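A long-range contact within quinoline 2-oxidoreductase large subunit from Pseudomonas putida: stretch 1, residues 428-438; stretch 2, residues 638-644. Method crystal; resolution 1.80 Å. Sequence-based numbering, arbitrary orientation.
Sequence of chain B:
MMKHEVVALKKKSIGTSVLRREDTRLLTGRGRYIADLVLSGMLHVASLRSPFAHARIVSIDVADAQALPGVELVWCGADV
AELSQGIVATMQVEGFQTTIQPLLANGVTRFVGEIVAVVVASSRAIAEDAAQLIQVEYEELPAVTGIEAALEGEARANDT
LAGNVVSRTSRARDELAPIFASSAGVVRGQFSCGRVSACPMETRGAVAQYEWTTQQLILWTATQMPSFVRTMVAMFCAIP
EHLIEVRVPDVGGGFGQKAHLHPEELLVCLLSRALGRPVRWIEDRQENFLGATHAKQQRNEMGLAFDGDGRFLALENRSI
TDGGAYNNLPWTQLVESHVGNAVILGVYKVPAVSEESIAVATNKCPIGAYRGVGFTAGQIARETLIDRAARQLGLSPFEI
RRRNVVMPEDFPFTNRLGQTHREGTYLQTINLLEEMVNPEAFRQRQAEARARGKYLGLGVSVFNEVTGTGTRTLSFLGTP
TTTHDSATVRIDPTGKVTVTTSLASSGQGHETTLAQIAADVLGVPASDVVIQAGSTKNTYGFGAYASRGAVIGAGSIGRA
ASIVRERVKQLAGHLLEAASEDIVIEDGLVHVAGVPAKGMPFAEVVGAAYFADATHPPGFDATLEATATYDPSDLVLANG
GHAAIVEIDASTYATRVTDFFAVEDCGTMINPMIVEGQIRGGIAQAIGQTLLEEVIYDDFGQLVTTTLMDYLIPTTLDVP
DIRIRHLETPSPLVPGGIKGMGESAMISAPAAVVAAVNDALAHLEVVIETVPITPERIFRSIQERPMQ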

# COMPACT_ATOMS: atom_id res chain seq x y z
N GLN B 428 35.62 -28.72 23.65
CA GLN B 428 34.46 -28.97 24.49
C GLN B 428 33.29 -29.53 23.69
O GLN B 428 32.48 -30.30 24.22
CB GLN B 428 34.05 -27.70 25.24
CG GLN B 428 32.80 -27.86 26.09
CD GLN B 428 32.62 -26.74 27.10
OE1 GLN B 428 33.03 -25.60 26.88
NE2 GLN B 428 31.97 -27.06 28.22
N THR B 429 33.20 -29.15 22.42
CA THR B 429 32.12 -29.67 21.57
C THR B 429 32.29 -31.17 21.33
O THR B 429 31.34 -31.94 21.42
CB THR B 429 32.08 -28.94 20.21
OG1 THR B 429 31.58 -27.61 20.40
CG2 THR B 429 31.19 -29.68 19.23
N ILE B 430 33.52 -31.58 21.03
CA ILE B 430 33.82 -32.98 20.80
C ILE B 430 33.44 -33.81 22.04
O ILE B 430 32.81 -34.86 21.93
CB ILE B 430 35.32 -33.19 20.50
CG1 ILE B 430 35.70 -32.43 19.23
CG2 ILE B 430 35.62 -34.67 20.38
CD1 ILE B 430 37.20 -32.43 18.94
N ASN B 431 33.84 -33.33 23.21
CA ASN B 431 33.57 -34.02 24.47
C ASN B 431 32.09 -34.08 24.80
O ASN B 431 31.59 -35.12 25.24
CB ASN B 431 34.32 -33.33 25.61
CG ASN B 431 35.82 -33.53 25.52
OD1 ASN B 431 36.60 -32.75 26.09
ND2 ASN B 431 36.24 -34.57 24.82
N LEU B 432 31.38 -32.97 24.58
CA LEU B 432 29.95 -32.91 24.87
C LEU B 432 29.19 -33.83 23.92
O LEU B 432 28.27 -34.55 24.32
CB LEU B 432 29.44 -31.48 24.71
CG LEU B 432 28.28 -31.01 25.59
CD1 LEU B 432 27.63 -29.81 24.93
CD2 LEU B 432 27.26 -32.11 25.79
N LEU B 433 29.57 -33.79 22.65
CA LEU B 433 28.93 -34.62 21.63
C LEU B 433 29.08 -36.10 21.99
O LEU B 433 28.13 -36.87 21.89
CB LEU B 433 29.57 -34.32 20.26
CG LEU B 433 28.85 -34.81 19.00
CD1 LEU B 433 27.42 -34.29 18.97
CD2 LEU B 433 29.62 -34.32 17.77
N GLU B 434 30.28 -36.50 22.42
CA GLU B 434 30.49 -37.89 22.79
C GLU B 434 29.57 -38.28 23.95
O GLU B 434 29.00 -39.36 23.95
CB GLU B 434 31.95 -38.14 23.17
CG GLU B 434 32.23 -39.58 23.58
CD GLU B 434 33.71 -39.88 23.73
OE1 GLU B 434 34.43 -39.05 24.32
OE2 GLU B 434 34.14 -40.95 23.26
N GLU B 435 29.44 -37.40 24.94
CA GLU B 435 28.57 -37.66 26.09
C GLU B 435 27.13 -37.87 25.62
O GLU B 435 26.44 -38.78 26.08
CB GLU B 435 28.61 -36.48 27.07
N MET B 436 26.68 -37.02 24.71
CA MET B 436 25.33 -37.11 24.19
C MET B 436 25.11 -38.44 23.48
O MET B 436 24.08 -39.10 23.67
CB MET B 436 25.06 -35.96 23.22
CG MET B 436 25.08 -34.60 23.87
SD MET B 436 24.83 -33.26 22.69
CE MET B 436 23.07 -33.42 22.34
N VAL B 437 26.08 -38.84 22.67
CA VAL B 437 26.00 -40.07 21.90
C VAL B 437 26.10 -41.34 22.74
O VAL B 437 25.35 -42.29 22.53
CB VAL B 437 27.10 -40.11 20.81
CG1 VAL B 437 27.19 -41.49 20.19
CG2 VAL B 437 26.79 -39.07 19.75
N ASN B 438 27.04 -41.35 23.69
CA ASN B 438 27.25 -42.51 24.55
C ASN B 438 27.67 -43.67 23.65
O ASN B 438 26.95 -44.66 23.52
CB ASN B 438 25.96 -42.88 25.29
CG ASN B 438 26.17 -43.97 26.32
OD1 ASN B 438 27.21 -44.64 26.33
ND2 ASN B 438 25.19 -44.17 27.19
N ALA B 638 31.62 -19.15 14.48
CA ALA B 638 30.75 -19.91 15.38
C ALA B 638 31.24 -21.35 15.23
O ALA B 638 32.04 -21.64 14.34
CB ALA B 638 29.30 -19.80 14.94
N ASN B 639 30.78 -22.25 16.09
CA ASN B 639 31.23 -23.63 15.98
C ASN B 639 30.23 -24.59 16.61
O ASN B 639 29.30 -24.17 17.29
CB ASN B 639 32.61 -23.81 16.64
CG ASN B 639 32.55 -23.70 18.15
OD1 ASN B 639 32.37 -24.70 18.85
ND2 ASN B 639 32.68 -22.49 18.67
N GLY B 640 30.44 -25.88 16.37
CA GLY B 640 29.56 -26.87 16.93
C GLY B 640 29.88 -28.25 16.40
O GLY B 640 30.95 -28.47 15.82
N GLY B 641 28.96 -29.17 16.60
CA GLY B 641 29.16 -30.53 16.14
C GLY B 641 27.84 -31.24 15.99
O GLY B 641 26.84 -30.83 16.59
N HIS B 642 27.83 -32.29 15.19
CA HIS B 642 26.64 -33.09 14.97
C HIS B 642 27.03 -34.54 14.92
O HIS B 642 28.13 -34.89 14.49
CB HIS B 642 25.96 -32.73 13.64
CG HIS B 642 25.54 -31.30 13.53
ND1 HIS B 642 26.38 -30.31 13.08
CD2 HIS B 642 24.37 -30.69 13.85
CE1 HIS B 642 25.75 -29.15 13.13
NE2 HIS B 642 24.53 -29.35 13.59
N ALA B 643 26.12 -35.40 15.37
CA ALA B 643 26.33 -36.84 15.34
C ALA B 643 25.01 -37.44 14.91
O ALA B 643 23.95 -37.05 15.41
CB ALA B 643 26.73 -37.36 16.72
N ALA B 644 25.07 -38.36 13.96
CA ALA B 644 23.87 -39.00 13.46
C ALA B 644 24.01 -40.50 13.54
O ALA B 644 25.10 -41.05 13.38
CB ALA B 644 23.61 -38.57 12.01

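The contact is a helix laid along a β-strand, the two running in nearly the same direction, with 26° between their N-to-C axes and a closest approach of 7.8 Å between those axes. That is close for such a pair, and the strand's sequence explains how it is possible: between Asn639 and Ala643 the backbone facing the helix carries very little side chain. The helix answers with Thr429, Leu433 and Val437, spaced four residues apart so that all three CA-to-CB bonds point toward the strand. Backbone hydrogen bonds from Leu433 N to Thr429 O (2.8 Å) and from Val437 N to Leu433 O (2.9 Å) tie these three residues into one helical stripe.

Ala638 makes no contact, and the interface opens at Asn639. Its CA-to-CB bond points toward the helix, with chi1 in p, and its side chain meets that of Thr429. The orientation of the Asn639 amide is uncertain, so the polar character of this meeting is best left open. Thr429 OG1 is in any case hydrogen-bonded elsewhere in the structure, which makes a hydroxyl tolerable in this buried position.

At Gly640 the two backbones draw nearest, its CA lying 6.0 Å from the CA of Thr429. Thr429, in rotamer m, places its methyl against the strand's main chain: CG2 is 3.4 Å from Gly640 C and 3.5 Å from Gly641 N. A methyl packed flat on a peptide group needs no polar partner, only that nothing project from the strand between them.

Gly641 shows the requirement most sharply. In the strand's alternation this is a position whose CB would point toward the helix, and an ideal CB here would lie 2.9 Å from Thr429 CG2, a clash, and a tight 3.1 Å from Leu433 CD2. The absent side chain is what lets both helix residues reach the backbone; Leu433 CD2 comes to 4.0 Å from Gly641 C.

His642 alternates the other way. Its CA-to-CB bond points away from the helix, and its imidazole finds a hydrogen bond through ND1 elsewhere in the structure. What it offers the helix is main chain, with its carbonyl O 3.6 Å from Leu433 CD2. Leu433, with chi1 in t and chi2 in p, lays its forked end across the strand backbone here and reaches on to the next residue.

Ala643 has its CA-to-CB bond toward the helix, and its CB meets Leu433 CD1 at 3.9 Å and Val437 CG2 at 3.5 Å, a small apolar contact in which one methyl engages two successive members of the helical stripe. Ala644 turns away again and takes no part.

The two stretches bury 259 Å² in total, without a clear hydrogen bond between them. The rule to be read here is one of fit: branched side chains on the helix, glycine and alanine at strand positions 641 and 643 that face it, and a larger side chain turned to the far side at His642.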